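Local coordinates for protein phosphoribosylglycinamide synthetase (Anaerococcus prevotii, PDB 4DIM) that probably binds ATP and a metal ion and acts as a ligase of the ATP-grasp type, at residues A200-M211 with Y293-M304; Y218-V226 with K365-C373. All blocks are in the same frame, centred on the assembly; numbering follows the deposited sequence.

Contact 1: residues A200-M211 with Y293-M304; sequences AFVYKNDVLFVM and YGIEYYKMIASM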
loop_
_atom_site.group_PDB
_atom_site.type_symbol
_atom_site.label_atom_id
_atom_site.label_comp_id
_atom_site.label_asym_id
_atom_site.label_seq_id
_atom_site.Cartn_x
_atom_site.Cartn_y
_atom_site.Cartn_z
ATOM N N ALA A 200 7.522 0.804 6.107
ATOM C CA ALA A 200 8.169 0.512 7.363
ATOM C C ALA A 200 8.033 -0.962 7.640
ATOM O O ALA A 200 7.405 -1.690 6.876
ATOM C CB ALA A 200 7.614 1.361 8.499
ATOM N N PHE A 201 8.734 -1.419 8.644
ATOM C CA PHE A 201 8.719 -2.824 8.994
ATOM C C PHE A 201 8.887 -2.896 10.493
ATOM O O PHE A 201 9.813 -2.275 11.009
ATOM C CB PHE A 201 9.848 -3.545 8.244
ATOM C CG PHE A 201 9.819 -5.044 8.325
ATOM C CD1 PHE A 201 9.279 -5.801 7.296
ATOM C CD2 PHE A 201 10.417 -5.704 9.382
ATOM C CE1 PHE A 201 9.314 -7.189 7.341
ATOM C CE2 PHE A 201 10.420 -7.091 9.440
ATOM C CZ PHE A 201 9.890 -7.820 8.407
ATOM N N VAL A 202 7.964 -3.576 11.187
ATOM C CA VAL A 202 8.016 -3.735 12.638
ATOM C C VAL A 202 8.195 -5.258 13.010
ATOM O O VAL A 202 7.495 -6.109 12.507
ATOM C CB VAL A 202 6.814 -3.036 13.347
ATOM C CG1 VAL A 202 5.468 -3.504 12.830
ATOM C CG2 VAL A 202 6.901 -3.173 14.868
ATOM N N TYR A 203 9.169 -5.570 13.873
ATOM C CA TYR A 203 9.457 -6.954 14.327
ATOM C C TYR A 203 9.802 -6.966 15.805
ATOM O O TYR A 203 10.773 -6.330 16.209
ATOM C CB TYR A 203 10.629 -7.519 13.523
ATOM C CG TYR A 203 11.145 -8.849 14.022
ATOM C CD1 TYR A 203 10.355 -9.986 13.962
ATOM C CD2 TYR A 203 12.466 -8.996 14.436
ATOM C CE1 TYR A 203 10.848 -11.229 14.352
ATOM C CE2 TYR A 203 12.975 -10.236 14.805
ATOM C CZ TYR A 203 12.155 -11.346 14.787
ATOM O OH TYR A 203 12.636 -12.586 15.112
ATOM N N LYS A 204 9.021 -7.682 16.608
ATOM C CA LYS A 204 9.204 -7.759 18.064
ATOM C C LYS A 204 9.217 -6.341 18.661
ATOM O O LYS A 204 10.035 -6.010 19.519
ATOM C CB LYS A 204 10.467 -8.548 18.439
ATOM C CG LYS A 204 10.424 -10.001 18.005
ATOM C CD LYS A 204 11.779 -10.658 18.263
ATOM C CE LYS A 204 11.735 -12.169 18.216
ATOM N NZ LYS A 204 11.400 -12.745 19.539
ATOM N N ASN A 205 8.331 -5.496 18.129
ATOM C CA ASN A 205 8.052 -4.120 18.533
ATOM C C ASN A 205 9.202 -3.116 18.225
ATOM O O ASN A 205 9.100 -1.956 18.623
ATOM C CB ASN A 205 7.613 -4.078 20.011
ATOM C CG ASN A 205 6.230 -4.707 20.198
ATOM O OD1 ASN A 205 5.290 -4.457 19.424
ATOM N ND2 ASN A 205 6.058 -5.554 21.202
ATOM N N ASP A 206 10.192 -3.508 17.395
ATOM C CA ASP A 206 11.261 -2.631 16.963
ATOM C C ASP A 206 11.015 -2.299 15.472
ATOM O O ASP A 206 10.911 -3.179 14.609
ATOM C CB ASP A 206 12.655 -3.269 17.219
ATOM C CG ASP A 206 13.040 -3.405 18.715
ATOM O OD1 ASP A 206 12.931 -2.386 19.467
ATOM O OD2 ASP A 206 13.495 -4.513 19.126
ATOM N N VAL A 207 10.896 -1.010 15.187
ATOM C CA VAL A 207 10.698 -0.514 13.837
ATOM C C VAL A 207 12.090 -0.445 13.208
ATOM O O VAL A 207 12.937 0.377 13.599
ATOM C CB VAL A 207 9.955 0.835 13.837
ATOM C CG1 VAL A 207 9.852 1.412 12.422
ATOM C CG2 VAL A 207 8.578 0.669 14.459
ATOM N N LEU A 208 12.337 -1.357 12.273
ATOM C CA LEU A 208 13.621 -1.474 11.585
ATOM C C LEU A 208 13.931 -0.246 10.762
ATOM O O LEU A 208 15.079 0.208 10.710
ATOM C CB LEU A 208 13.585 -2.695 10.668
ATOM C CG LEU A 208 13.278 -4.030 11.378
ATOM C CD1 LEU A 208 13.532 -5.189 10.466
ATOM C CD2 LEU A 208 14.064 -4.181 12.681
ATOM N N PHE A 209 12.928 0.266 10.082
ATOM C CA PHE A 209 13.114 1.453 9.273
ATOM C C PHE A 209 11.795 2.154 8.958
ATOM O O PHE A 209 10.718 1.629 9.188
ATOM C CB PHE A 209 13.828 1.082 7.947
ATOM C CG PHE A 209 13.008 0.200 7.041
ATOM C CD1 PHE A 209 12.073 0.740 6.183
ATOM C CD2 PHE A 209 13.190 -1.170 7.035
ATOM C CE1 PHE A 209 11.315 -0.073 5.366
ATOM C CE2 PHE A 209 12.405 -1.979 6.241
ATOM C CZ PHE A 209 11.482 -1.424 5.403
ATOM N N VAL A 210 11.916 3.354 8.440
ATOM C CA VAL A 210 10.846 4.135 7.854
ATOM C C VAL A 210 11.470 4.707 6.583
ATOM O O VAL A 210 12.488 5.406 6.641
ATOM C CB VAL A 210 10.181 5.194 8.753
ATOM C CG1 VAL A 210 8.965 5.783 8.060
ATOM C CG2 VAL A 210 9.763 4.586 10.083
HETATM N N MSE A 211 10.934 4.288 5.432
HETATM C CA MSE A 211 11.451 4.723 4.152
HETATM C C MSE A 211 10.434 5.602 3.412
HETATM O O MSE A 211 9.589 5.073 2.696
HETATM C CB MSE A 211 11.813 3.510 3.284
HETATM C CG MSE A 211 12.604 3.899 2.009
HETATM SE SE MSE A 211 12.616 2.449 0.733
HETATM C CE MSE A 211 10.922 2.703 0.157
ATOM N N TYR A 293 17.655 -0.311 0.185
ATOM C CA TYR A 293 18.527 -0.851 1.255
ATOM C C TYR A 293 19.449 -1.982 0.798
ATOM O O TYR A 293 20.286 -2.416 1.592
ATOM C CB TYR A 293 17.674 -1.377 2.397
ATOM C CG TYR A 293 16.896 -0.286 3.084
ATOM C CD1 TYR A 293 17.539 0.671 3.852
ATOM C CD2 TYR A 293 15.515 -0.191 2.940
ATOM C CE1 TYR A 293 16.838 1.696 4.466
ATOM C CE2 TYR A 293 14.801 0.847 3.532
ATOM C CZ TYR A 293 15.465 1.766 4.328
ATOM O OH TYR A 293 14.821 2.792 4.949
ATOM N N GLY A 294 19.286 -2.467 -0.437
ATOM C CA GLY A 294 20.055 -3.595 -0.949
ATOM C C GLY A 294 19.783 -4.873 -0.180
ATOM O O GLY A 294 20.718 -5.613 0.184
ATOM N N ILE A 295 18.495 -5.139 0.053
ATOM C CA ILE A 295 18.038 -6.297 0.820
ATOM C C ILE A 295 17.038 -7.142 0.010
ATOM O O ILE A 295 16.710 -6.813 -1.143
ATOM C CB ILE A 295 17.383 -5.833 2.161
ATOM C CG1 ILE A 295 16.191 -4.890 1.913
ATOM C CG2 ILE A 295 18.401 -5.223 3.105
ATOM C CD1 ILE A 295 15.378 -4.629 3.056
ATOM N N GLU A 296 16.613 -8.267 0.633
ATOM C CA GLU A 296 15.577 -9.208 0.182
ATOM C C GLU A 296 14.402 -9.083 1.171
ATOM O O GLU A 296 14.398 -9.697 2.240
ATOM C CB GLU A 296 16.149 -10.622 0.129
ATOM C CG GLU A 296 17.259 -10.751 -0.896
ATOM C CD GLU A 296 17.849 -12.140 -0.977
ATOM O OE1 GLU A 296 18.715 -12.480 -0.134
ATOM O OE2 GLU A 296 17.410 -12.904 -1.868
ATOM N N TYR A 297 13.472 -8.201 0.837
ATOM C CA TYR A 297 12.362 -7.782 1.665
ATOM C C TYR A 297 11.187 -8.741 1.592
ATOM O O TYR A 297 10.598 -9.004 2.633
ATOM C CB TYR A 297 11.971 -6.387 1.222
ATOM C CG TYR A 297 11.007 -5.681 2.131
ATOM C CD1 TYR A 297 11.273 -5.547 3.487
ATOM C CD2 TYR A 297 9.900 -5.016 1.618
ATOM C CE1 TYR A 297 10.432 -4.810 4.317
ATOM C CE2 TYR A 297 9.026 -4.327 2.445
ATOM C CZ TYR A 297 9.308 -4.199 3.792
ATOM O OH TYR A 297 8.496 -3.448 4.600
ATOM N N TYR A 298 10.894 -9.369 0.427
ATOM C CA TYR A 298 9.895 -10.441 0.417
ATOM C C TYR A 298 10.335 -11.594 1.262
ATOM O O TYR A 298 9.475 -12.320 1.739
ATOM C CB TYR A 298 9.589 -10.963 -0.970
ATOM C CG TYR A 298 8.853 -9.995 -1.881
ATOM C CD1 TYR A 298 7.517 -9.663 -1.652
ATOM C CD2 TYR A 298 9.475 -9.447 -3.005
ATOM C CE1 TYR A 298 6.836 -8.796 -2.504
ATOM C CE2 TYR A 298 8.811 -8.563 -3.840
ATOM C CZ TYR A 298 7.470 -8.308 -3.639
ATOM O OH TYR A 298 6.815 -7.557 -4.585
ATOM N N LYS A 299 11.646 -11.816 1.405
ATOM C CA LYS A 299 12.194 -12.901 2.219
ATOM C C LYS A 299 12.052 -12.575 3.669
ATOM O O LYS A 299 11.809 -13.476 4.446
ATOM C CB LYS A 299 13.659 -13.194 1.877
ATOM C CG LYS A 299 13.777 -13.971 0.586
ATOM C CD LYS A 299 15.158 -14.452 0.333
ATOM C CE LYS A 299 15.194 -15.218 -0.961
ATOM N NZ LYS A 299 16.565 -15.630 -1.330
HETATM N N MSE A 300 12.157 -11.287 4.031
HETATM C CA MSE A 300 11.967 -10.806 5.407
HETATM C C MSE A 300 10.515 -10.978 5.789
HETATM O O MSE A 300 10.216 -11.436 6.895
HETATM C CB MSE A 300 12.376 -9.321 5.557
HETATM C CG MSE A 300 13.872 -9.101 5.560
HETATM SE SE MSE A 300 14.412 -7.293 5.341
HETATM C CE MSE A 300 13.628 -6.647 6.988
ATOM N N ILE A 301 9.610 -10.702 4.827
ATOM C CA ILE A 301 8.167 -10.869 5.047
ATOM C C ILE A 301 7.818 -12.356 5.239
ATOM O O ILE A 301 7.137 -12.701 6.201
ATOM C CB ILE A 301 7.387 -10.239 3.888
ATOM C CG1 ILE A 301 7.533 -8.708 3.928
ATOM C CG2 ILE A 301 5.910 -10.651 3.928
ATOM C CD1 ILE A 301 7.057 -8.014 2.691
ATOM N N ALA A 302 8.258 -13.203 4.321
ATOM C CA ALA A 302 7.953 -14.644 4.331
ATOM C C ALA A 302 8.561 -15.354 5.515
ATOM O O ALA A 302 7.904 -16.194 6.115
ATOM C CB ALA A 302 8.464 -15.300 3.046
ATOM N N SER A 303 9.830 -15.073 5.826
ATOM C CA SER A 303 10.507 -15.706 6.968
ATOM C C SER A 303 9.853 -15.289 8.290
ATOM O O SER A 303 9.694 -16.119 9.159
ATOM C CB SER A 303 11.994 -15.358 6.992
ATOM O OG SER A 303 12.234 -13.994 7.308
HETATM N N MSE A 304 9.478 -14.006 8.438
HETATM C CA MSE A 304 8.827 -13.541 9.651
HETATM C C MSE A 304 7.546 -14.301 9.872
HETATM O O MSE A 304 7.321 -14.824 10.979
HETATM C CB MSE A 304 8.543 -12.032 9.564
HETATM C CG MSE A 304 8.090 -11.403 10.912
HETATM SE SE MSE A 304 8.157 -9.468 10.909
HETATM C CE MSE A 304 7.133 -9.115 9.324
#

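Contact 2: residues Y218-V226 with K365-C373; sequences YMSHTAVPV and KKFENSNDC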
loop_
_atom_site.group_PDB
_atom_site.type_symbol
_atom_site.label_atom_id
_atom_site.label_comp_id
_atom_site.label_asym_id
_atom_site.label_seq_id
_atom_site.Cartn_x
_atom_site.Cartn_y
_atom_site.Cartn_z
ATOM N N TYR A 218 -1.779 9.503 -11.992
ATOM C CA TYR A 218 -2.470 9.831 -13.246
ATOM C C TYR A 218 -3.912 10.158 -12.926
ATOM O O TYR A 218 -4.609 9.325 -12.343
ATOM C CB TYR A 218 -2.400 8.690 -14.276
ATOM C CG TYR A 218 -2.963 9.079 -15.631
ATOM C CD1 TYR A 218 -2.180 9.742 -16.568
ATOM C CD2 TYR A 218 -4.301 8.851 -15.946
ATOM C CE1 TYR A 218 -2.694 10.120 -17.806
ATOM C CE2 TYR A 218 -4.833 9.237 -17.178
ATOM C CZ TYR A 218 -4.026 9.873 -18.111
ATOM O OH TYR A 218 -4.519 10.268 -19.344
HETATM N N MSE A 219 -4.360 11.366 -13.314
HETATM C CA MSE A 219 -5.724 11.835 -13.075
HETATM C C MSE A 219 -6.636 11.504 -14.262
HETATM O O MSE A 219 -6.365 11.921 -15.398
HETATM C CB MSE A 219 -5.731 13.361 -12.822
HETATM C CG MSE A 219 -7.125 13.950 -12.499
HETATM SE SE MSE A 219 -8.084 13.057 -11.048
HETATM C CE MSE A 219 -7.122 13.797 -9.563
ATOM N N SER A 220 -7.727 10.770 -13.970
ATOM C CA SER A 220 -8.774 10.396 -14.929
ATOM C C SER A 220 -10.143 10.668 -14.270
ATOM O O SER A 220 -10.847 11.602 -14.673
ATOM C CB SER A 220 -8.622 8.933 -15.350
ATOM O OG SER A 220 -8.332 8.096 -14.244
ATOM N N HIS A 221 -10.479 9.868 -13.236
ATOM C CA HIS A 221 -11.691 9.992 -12.420
ATOM C C HIS A 221 -11.229 10.401 -11.040
ATOM O O HIS A 221 -11.491 11.521 -10.597
ATOM C CB HIS A 221 -12.497 8.681 -12.442
ATOM C CG HIS A 221 -13.467 8.669 -13.580
ATOM N ND1 HIS A 221 -13.073 9.026 -14.865
ATOM C CD2 HIS A 221 -14.801 8.447 -13.579
ATOM C CE1 HIS A 221 -14.167 8.971 -15.608
ATOM N NE2 HIS A 221 -15.235 8.634 -14.876
ATOM N N THR A 222 -10.450 9.529 -10.417
ATOM C CA THR A 222 -9.734 9.813 -9.189
ATOM C C THR A 222 -8.284 9.881 -9.623
ATOM O O THR A 222 -8.001 9.743 -10.817
ATOM C CB THR A 222 -10.027 8.761 -8.090
ATOM O OG1 THR A 222 -9.483 9.245 -6.857
ATOM C CG2 THR A 222 -9.444 7.358 -8.393
ATOM N N ALA A 223 -7.360 10.070 -8.669
ATOM C CA ALA A 223 -5.927 10.069 -8.961
ATOM C C ALA A 223 -5.435 8.634 -8.834
ATOM O O ALA A 223 -5.482 8.064 -7.736
ATOM C CB ALA A 223 -5.181 10.992 -8.005
ATOM N N VAL A 224 -5.035 8.020 -9.961
ATOM C CA VAL A 224 -4.564 6.634 -9.950
ATOM C C VAL A 224 -3.047 6.595 -9.675
ATOM O O VAL A 224 -2.291 7.287 -10.351
ATOM C CB VAL A 224 -4.898 5.882 -11.268
ATOM C CG1 VAL A 224 -4.473 4.406 -11.168
ATOM C CG2 VAL A 224 -6.387 5.994 -11.596
ATOM N N PRO A 225 -2.568 5.769 -8.731
ATOM C CA PRO A 225 -1.105 5.665 -8.540
ATOM C C PRO A 225 -0.473 4.979 -9.750
ATOM O O PRO A 225 -0.930 3.917 -10.136
ATOM C CB PRO A 225 -0.950 4.818 -7.250
ATOM C CG PRO A 225 -2.365 4.727 -6.655
ATOM C CD PRO A 225 -3.300 4.858 -7.823
ATOM N N VAL A 226 0.522 5.619 -10.379
ATOM C CA VAL A 226 1.209 5.073 -11.575
ATOM C C VAL A 226 2.741 5.043 -11.448
ATOM O O VAL A 226 3.421 4.578 -12.364
ATOM C CB VAL A 226 0.799 5.834 -12.840
ATOM C CG1 VAL A 226 -0.702 5.799 -13.021
ATOM C CG2 VAL A 226 1.307 7.265 -12.803
ATOM N N LYS A 365 -7.156 -0.914 -23.119
ATOM C CA LYS A 365 -8.183 0.071 -22.796
ATOM C C LYS A 365 -7.545 1.396 -22.406
ATOM O O LYS A 365 -6.759 1.417 -21.463
ATOM C CB LYS A 365 -9.073 -0.429 -21.637
ATOM C CG LYS A 365 -10.216 -1.342 -22.053
ATOM C CD LYS A 365 -10.938 -1.951 -20.841
ATOM C CE LYS A 365 -11.778 -0.976 -20.026
ATOM N NZ LYS A 365 -11.529 -1.095 -18.554
ATOM N N LYS A 366 -7.927 2.505 -23.095
ATOM C CA LYS A 366 -7.493 3.870 -22.765
ATOM C C LYS A 366 -7.586 4.023 -21.242
ATOM O O LYS A 366 -8.673 3.916 -20.671
ATOM C CB LYS A 366 -8.369 4.906 -23.497
ATOM C CG LYS A 366 -7.931 6.358 -23.315
ATOM C CD LYS A 366 -9.093 7.246 -22.845
ATOM C CE LYS A 366 -8.735 8.712 -22.737
ATOM N NZ LYS A 366 -8.703 9.406 -24.061
ATOM N N PHE A 367 -6.425 4.156 -20.600
ATOM C CA PHE A 367 -6.240 4.159 -19.153
ATOM C C PHE A 367 -7.236 4.998 -18.366
ATOM O O PHE A 367 -7.366 6.205 -18.575
ATOM C CB PHE A 367 -4.832 4.615 -18.782
ATOM C CG PHE A 367 -4.457 4.313 -17.358
ATOM C CD1 PHE A 367 -4.368 5.325 -16.420
ATOM C CD2 PHE A 367 -4.154 3.019 -16.963
ATOM C CE1 PHE A 367 -3.997 5.045 -15.107
ATOM C CE2 PHE A 367 -3.772 2.744 -15.653
ATOM C CZ PHE A 367 -3.712 3.757 -14.730
ATOM N N GLU A 368 -7.907 4.311 -17.429
ATOM C CA GLU A 368 -8.899 4.852 -16.500
ATOM C C GLU A 368 -8.652 4.280 -15.071
ATOM O O GLU A 368 -8.744 5.052 -14.115
ATOM C CB GLU A 368 -10.364 4.618 -16.994
ATOM C CG GLU A 368 -10.644 3.301 -17.720
ATOM C CD GLU A 368 -11.908 3.261 -18.564
ATOM O OE1 GLU A 368 -12.955 3.785 -18.117
ATOM O OE2 GLU A 368 -11.856 2.667 -19.666
ATOM N N ASN A 369 -8.327 2.965 -14.918
ATOM C CA ASN A 369 -8.017 2.360 -13.611
ATOM C C ASN A 369 -6.759 1.497 -13.680
ATOM O O ASN A 369 -6.251 1.198 -14.752
ATOM C CB ASN A 369 -9.197 1.536 -13.087
ATOM C CG ASN A 369 -9.520 0.291 -13.884
ATOM O OD1 ASN A 369 -8.942 -0.772 -13.655
ATOM N ND2 ASN A 369 -10.488 0.374 -14.792
ATOM N N SER A 370 -6.274 1.090 -12.514
ATOM C CA SER A 370 -5.053 0.292 -12.330
ATOM C C SER A 370 -5.001 -1.040 -13.127
ATOM O O SER A 370 -3.904 -1.496 -13.463
ATOM C CB SER A 370 -4.874 -0.026 -10.847
ATOM O OG SER A 370 -6.118 -0.317 -10.224
ATOM N N ASN A 371 -6.159 -1.651 -13.438
ATOM C CA ASN A 371 -6.211 -2.930 -14.157
ATOM C C ASN A 371 -5.986 -2.729 -15.653
ATOM O O ASN A 371 -5.788 -3.718 -16.368
ATOM C CB ASN A 371 -7.531 -3.662 -13.892
ATOM C CG ASN A 371 -7.772 -3.883 -12.408
ATOM O OD1 ASN A 371 -7.169 -4.771 -11.784
ATOM N ND2 ASN A 371 -8.573 -3.016 -11.783
ATOM N N ASP A 372 -5.979 -1.455 -16.118
ATOM C CA ASP A 372 -5.689 -1.090 -17.504
ATOM C C ASP A 372 -4.153 -0.924 -17.758
ATOM O O ASP A 372 -3.781 -0.488 -18.852
ATOM C CB ASP A 372 -6.427 0.214 -17.889
ATOM C CG ASP A 372 -7.922 0.164 -17.717
ATOM O OD1 ASP A 372 -8.540 -0.819 -18.182
ATOM O OD2 ASP A 372 -8.481 1.115 -17.130
ATOM N N CYS A 373 -3.266 -1.265 -16.772
ATOM C CA CYS A 373 -1.810 -1.171 -16.955
ATOM C C CYS A 373 -1.378 -2.226 -17.964
ATOM O O CYS A 373 -1.845 -3.373 -17.890
ATOM C CB CYS A 373 -1.056 -1.352 -15.633
ATOM S SG CYS A 373 -1.260 0.001 -14.431
#

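Contact 1: residues A200-M211 with Y293-M304
F201 reaches from its strand into the flank of helix 297-304, where its ring meets four side chains. The methyl CE of M300 sits over the centre of one face in a CH-pi contact, 4.0 Å from the ring centroid and 9° off the normal. I301 closes the ring edge with CG1, 4.1 Å from F201 CE1. M304 comes from the direction opposite to F201 and makes a Met-aromatic contact, its SE 4.3 Å from the ring centroid and oblique to it. The same selenium lies 3.8 Å from CD1 of Y203, so one selenium lies beside two aromatic rings of the strand. The Y297 ring passes alongside that of F201 with the planes at 56°, and brings its CE1 to 3.7 Å from CZ of F209. CE2 of Y293 lies over one face of F209, toward the rim and 3.8 Å from F209 CD1, the two rings being oblique; these four rings form an aromatic cluster. Beyond F209, M211 sets CB against the hydroxyl of Y293 and SE beside its CE2. With CG anti to the backbone N (chi1 -170°), F201 points toward the helix, whereas M300 bends at its last torsion to lay CE between F201 and L208. Replacing F201 by an alanine is likely to leave the M300 methyl and the M304 selenium without the ring they pack on. The bond from L208 N to F201 O and the type I' turn from Y203 to D206 make 200-211 a beta hairpin, and F201, L208 and F209 all point toward 293-304. W314 adds its ring to both Y293 and F209, helix 311-314 touches Y203, L208 and M300, and helix 20-29 lies against I301, while strand 258-267 pairs with strand 194-203.

Contact 2: residues Y218-V226 with K365-C373
With chi1 near 180° in both, Y218 (-173°) and F367 (-165°) hold their rings anti to the backbone N, and the two side chains run antiparallel alongside each other. The result is an offset edge-to-face pair: the edge of F367 points toward the face of Y218, the planes stand at 78°, and F367 CD1 lies 3.6 Å from Y218 CD2. The far end of the F367 ring is touched obliquely by two valines, with V224 CG1 3.7 Å from F367 CZ and V226 CG1 4.0 Å from F367 CE1. At the margin of this apolar patch, S220 OG donates to the carbonyl O of E368 at 3.1 Å, tilted out of the carbonyl plane; V224 CG2 packs against the same oxygen.

The loop is shaped from within. D372 OD2 takes the backbone N-H groups of E368 and N369 from opposite faces of its carboxylate plane, with N369 N 2.9 Å from D372 OD2. The other oxygen, OD1, offers its syn lone pair to K365 NZ. N369 OD1 accepts from N371 N in an Asx turn. F367 also bonds through its backbone to E331. Thus the hairpin of strands 206-219 and 223-230 holds the loop mainly by apolar packing and one hydrogen bond, whereas the charged groups of K365 and D372 are paired inside the loop, where the lysine is likely to stabilise the carboxylate's negative charge.

Strand 206-219 is common to both contacts: its start packs in contact 1 and its end in contact 2, on opposite sides of the chain's centre. Their centres are 30 Å apart and their nearest atoms about 14 Å, so they do not touch. Both reach the same large antiparallel sheet, in which 194-203, 206-219 and 223-230 are consecutive neighbours. Contact 1 joins the sheet to a helix, while contact 2 joins it to the loop between strands 363-364 and 375-381. Segments 200-211 and 218-226 lie in the range assigned to the ATP-grasp domain, but neither contact contains a ligand or metal that would place it at the active site.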